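Local coordinates for type VI immunity protein Atu4351 (Agrobacterium fabrum, PDB 6ITW) that probably neutralises a partner toxin of the type VI secretion system, serving as the immunity half of an effector-immunity pair, at residues A30-K33 against N34-P37; V191-L194 against S195-I199. All coordinates share one frame; numbering follows the deposited sequence.

Interaction 1: A30-K33 against N34-P37; sequences ARYK and NRIP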
# COMPACT_ATOMS: atom_id res chain seq x y z
N ALA A 30 -10.79 13.51 11.78
CA ALA A 30 -11.42 13.26 13.08
C ALA A 30 -11.85 11.80 13.19
O ALA A 30 -11.66 11.16 14.23
CB ALA A 30 -12.61 14.19 13.28
N ARG A 31 -12.39 11.27 12.09
CA ARG A 31 -12.78 9.87 12.01
C ARG A 31 -11.67 8.89 12.44
O ARG A 31 -11.98 7.78 12.87
CB ARG A 31 -13.22 9.60 10.57
CG ARG A 31 -13.74 8.22 10.28
CD ARG A 31 -14.33 8.15 8.87
NE ARG A 31 -15.59 8.89 8.74
CZ ARG A 31 -15.72 10.02 8.05
NH1 ARG A 31 -14.67 10.54 7.42
NH2 ARG A 31 -16.90 10.63 7.98
N TYR A 32 -10.40 9.28 12.39
CA TYR A 32 -9.33 8.32 12.68
C TYR A 32 -8.59 8.60 13.99
O TYR A 32 -7.56 7.97 14.25
CB TYR A 32 -8.36 8.24 11.49
CG TYR A 32 -9.07 7.68 10.28
CD1 TYR A 32 -9.28 6.32 10.17
CD2 TYR A 32 -9.60 8.51 9.28
CE1 TYR A 32 -9.95 5.77 9.09
CE2 TYR A 32 -10.29 7.97 8.18
CZ TYR A 32 -10.45 6.59 8.10
OH TYR A 32 -11.12 5.97 7.05
N LYS A 33 -9.12 9.50 14.82
CA LYS A 33 -8.55 9.74 16.15
C LYS A 33 -8.47 8.45 16.96
O LYS A 33 -9.45 7.71 17.08
CB LYS A 33 -9.39 10.77 16.90
CG LYS A 33 -8.89 11.06 18.32
CD LYS A 33 -9.89 11.90 19.12
CE LYS A 33 -9.29 12.35 20.44
NZ LYS A 33 -10.24 12.22 21.59
N ASN A 34 -7.28 8.19 17.51
CA ASN A 34 -6.95 6.96 18.24
C ASN A 34 -7.02 5.71 17.37
O ASN A 34 -6.88 4.59 17.89
CB ASN A 34 -7.84 6.77 19.47
CG ASN A 34 -7.62 7.84 20.50
OD1 ASN A 34 -8.56 8.54 20.88
ND2 ASN A 34 -6.37 7.99 20.95
N ARG A 35 -7.22 5.85 16.06
CA ARG A 35 -7.13 4.70 15.17
C ARG A 35 -5.91 4.75 14.27
O ARG A 35 -5.44 3.68 13.85
CB ARG A 35 -8.42 4.58 14.35
CG ARG A 35 -9.52 3.91 15.18
CD ARG A 35 -10.91 4.38 14.83
NE ARG A 35 -11.19 4.29 13.41
CZ ARG A 35 -12.41 4.44 12.89
NH1 ARG A 35 -13.44 4.67 13.70
NH2 ARG A 35 -12.59 4.36 11.58
N ILE A 36 -5.37 5.93 13.99
CA ILE A 36 -4.11 6.11 13.26
C ILE A 36 -3.27 7.04 14.11
O ILE A 36 -3.82 8.02 14.64
CB ILE A 36 -4.35 6.69 11.85
CG1 ILE A 36 -5.30 5.78 11.04
CG2 ILE A 36 -3.03 6.92 11.13
CD1 ILE A 36 -5.67 6.35 9.67
N PRO A 37 -1.97 6.79 14.30
CA PRO A 37 -1.16 7.65 15.19
C PRO A 37 -1.26 9.13 14.81
O PRO A 37 -1.27 9.49 13.63
CB PRO A 37 0.27 7.13 15.00
CG PRO A 37 0.09 5.68 14.55
CD PRO A 37 -1.20 5.65 13.75

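Interaction 2: V191-L194 against S195-I199; sequences VDAL and SAMTI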
# COMPACT_ATOMS: atom_id res chain seq x y z
N VAL A 191 -4.07 3.53 -15.08
CA VAL A 191 -5.51 3.35 -14.88
C VAL A 191 -5.93 3.99 -13.55
O VAL A 191 -5.11 4.24 -12.67
CB VAL A 191 -5.96 1.87 -14.88
CG1 VAL A 191 -5.67 1.18 -16.19
CG2 VAL A 191 -5.28 1.12 -13.74
N ASP A 192 -7.23 4.21 -13.42
CA ASP A 192 -7.82 4.62 -12.16
C ASP A 192 -7.55 3.57 -11.08
O ASP A 192 -7.89 2.40 -11.24
CB ASP A 192 -9.32 4.81 -12.35
CG ASP A 192 -10.02 5.19 -11.08
OD1 ASP A 192 -9.72 6.28 -10.55
OD2 ASP A 192 -10.88 4.42 -10.61
N ALA A 193 -6.96 4.00 -9.96
CA ALA A 193 -6.53 3.04 -8.94
C ALA A 193 -7.73 2.38 -8.26
O ALA A 193 -7.75 1.16 -8.09
CB ALA A 193 -5.63 3.73 -7.91
N LEU A 194 -8.73 3.18 -7.85
CA LEU A 194 -9.85 2.61 -7.11
C LEU A 194 -10.60 1.57 -7.94
O LEU A 194 -10.97 0.50 -7.43
CB LEU A 194 -10.81 3.71 -6.64
CG LEU A 194 -12.01 3.21 -5.81
CD1 LEU A 194 -11.53 2.52 -4.52
CD2 LEU A 194 -12.97 4.36 -5.49
N SER A 195 -10.85 1.87 -9.22
CA SER A 195 -11.53 0.93 -10.11
C SER A 195 -10.71 -0.34 -10.29
O SER A 195 -11.23 -1.45 -10.12
CB SER A 195 -11.77 1.55 -11.49
OG SER A 195 -12.71 2.59 -11.39
N ALA A 196 -9.44 -0.19 -10.70
CA ALA A 196 -8.57 -1.34 -10.93
C ALA A 196 -8.43 -2.17 -9.66
O ALA A 196 -8.54 -3.40 -9.70
CB ALA A 196 -7.20 -0.86 -11.42
N MSE A 197 -8.22 -1.52 -8.51
CA MSE A 197 -8.08 -2.25 -7.25
C MSE A 197 -9.38 -2.94 -6.88
O MSE A 197 -9.36 -4.01 -6.27
CB MSE A 197 -7.65 -1.33 -6.11
CG MSE A 197 -6.26 -0.69 -6.28
SE MSE A 197 -6.07 0.65 -4.89
CE MSE A 197 -4.12 0.89 -5.03
N THR A 198 -10.51 -2.33 -7.24
CA THR A 198 -11.79 -2.98 -6.97
C THR A 198 -11.91 -4.30 -7.73
O THR A 198 -12.43 -5.29 -7.20
CB THR A 198 -12.94 -2.03 -7.31
OG1 THR A 198 -12.86 -0.87 -6.47
CG2 THR A 198 -14.29 -2.71 -7.09
N ILE A 199 -11.39 -4.35 -8.96
CA ILE A 199 -11.43 -5.59 -9.72
C ILE A 199 -10.45 -6.60 -9.14
O ILE A 199 -10.80 -7.75 -8.86
CB ILE A 199 -11.13 -5.32 -11.20
CG1 ILE A 199 -12.27 -4.52 -11.83
CG2 ILE A 199 -10.84 -6.64 -11.95
CD1 ILE A 199 -11.91 -3.94 -13.17

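Interaction 1: A30-K33 against N34-P37
Y32 and R35 are the end residues of a type II β-turn, Y32-K33-N34-R35, that reverses the chain as it leaves helix 26-31; N34 takes the positive-phi position (phi 63°). Y32 O takes two backbone bonds, from R35 N at 2.8 Å, above the carbonyl plane, and from I36 N, within that plane. The two large flat groups stand almost upright to each other, ring and guanidinium planes 84° apart. R35 NH2 approaches Y32 CE1 obliquely at 3.9 Å. The R35 chain, bent at chi2 and chi3, folds back towards the helix end and lays its guanidinium face on the backbone oxygen of R31, 3.4 Å from R35 CZ to R31 O. That oxygen sits beneath the centre of the group, a placement that would probably let the positive charge stabilise the carbonyl oxygen. R35 NE has E100 as a long, weak ion-pair partner. On one face of the tyrosine ring rests R31 CG, offset toward the rim, while the guanidinium of R31 turns to a salt bridge with D28. I36 runs alongside Y32, pointing the same way, and its CD1 meets the ring obliquely. H85 of strand 84-90 joins this cluster, edge-to-face with Y32 and touching R35 and I36. The side chains of K33 and N34, the two central residues of the turn, project side by side, with K33 CG 3.6 Å from N34 OD1. P37 then becomes the N-cap of helix 38-47. Y32 CD1 meets I36 CD1 at 3.6 Å.

Interaction 2: V191-L194 against S195-I199
S195 is bonded twice by D192, the N-cap residue where strand 188-192 passes directly into helix 193-200. D192 swings its CG anti to the backbone N (chi1 178°), bringing OD2 over the first turn. There S195 N donates from above the carboxylate plane at 2.9 Å, and S195 OG donates on the anti side of the same D192 OD2 at 2.7 Å. One oxygen thus takes two bonds from a single residue, which holds the carboxylate at the helix N-terminus, where the helix dipole would probably favour its negative charge. A196 opens the regular i to i+4 pattern, its N bonding to D192 O at 3.1 Å, while its CB packs against CG2 of V191. M197, a selenomethionine, donates N to A193 O nearly along the C=O axis; beyond CG its chain is extended, and CE comes 4.3 Å from A193 CB. A193 and M197 also touch F89 of strand 84-90, and L194 and M197 press on I68 and Y65. T198 holds L194 O twice, from opposite faces of its plane: T198 N lies 2.9 Å from L194 O, and T198 OG1 donates to it over a short 2.5 Å.

In the fold
Interactions 1 and 2 are separate local structures, a turn between two helices and the start of a third, with centres 26 Å apart and nearest atoms about 12 Å apart. The first belongs to the GAD-like family region, the second to the C-terminal Tdi1 region. Both pack on strand 84-90 of the large mixed sheet: 30-37 meets H85 and L87, 191-199 meets F89, so the two parts meet neighbouring sections of the same strand, every second residue from H85 to F89. Helix 193-200 also leans on helix 66-73, which joins the C-terminal region to the GAD-like one through the packing of L194, M197 and T198 on I68.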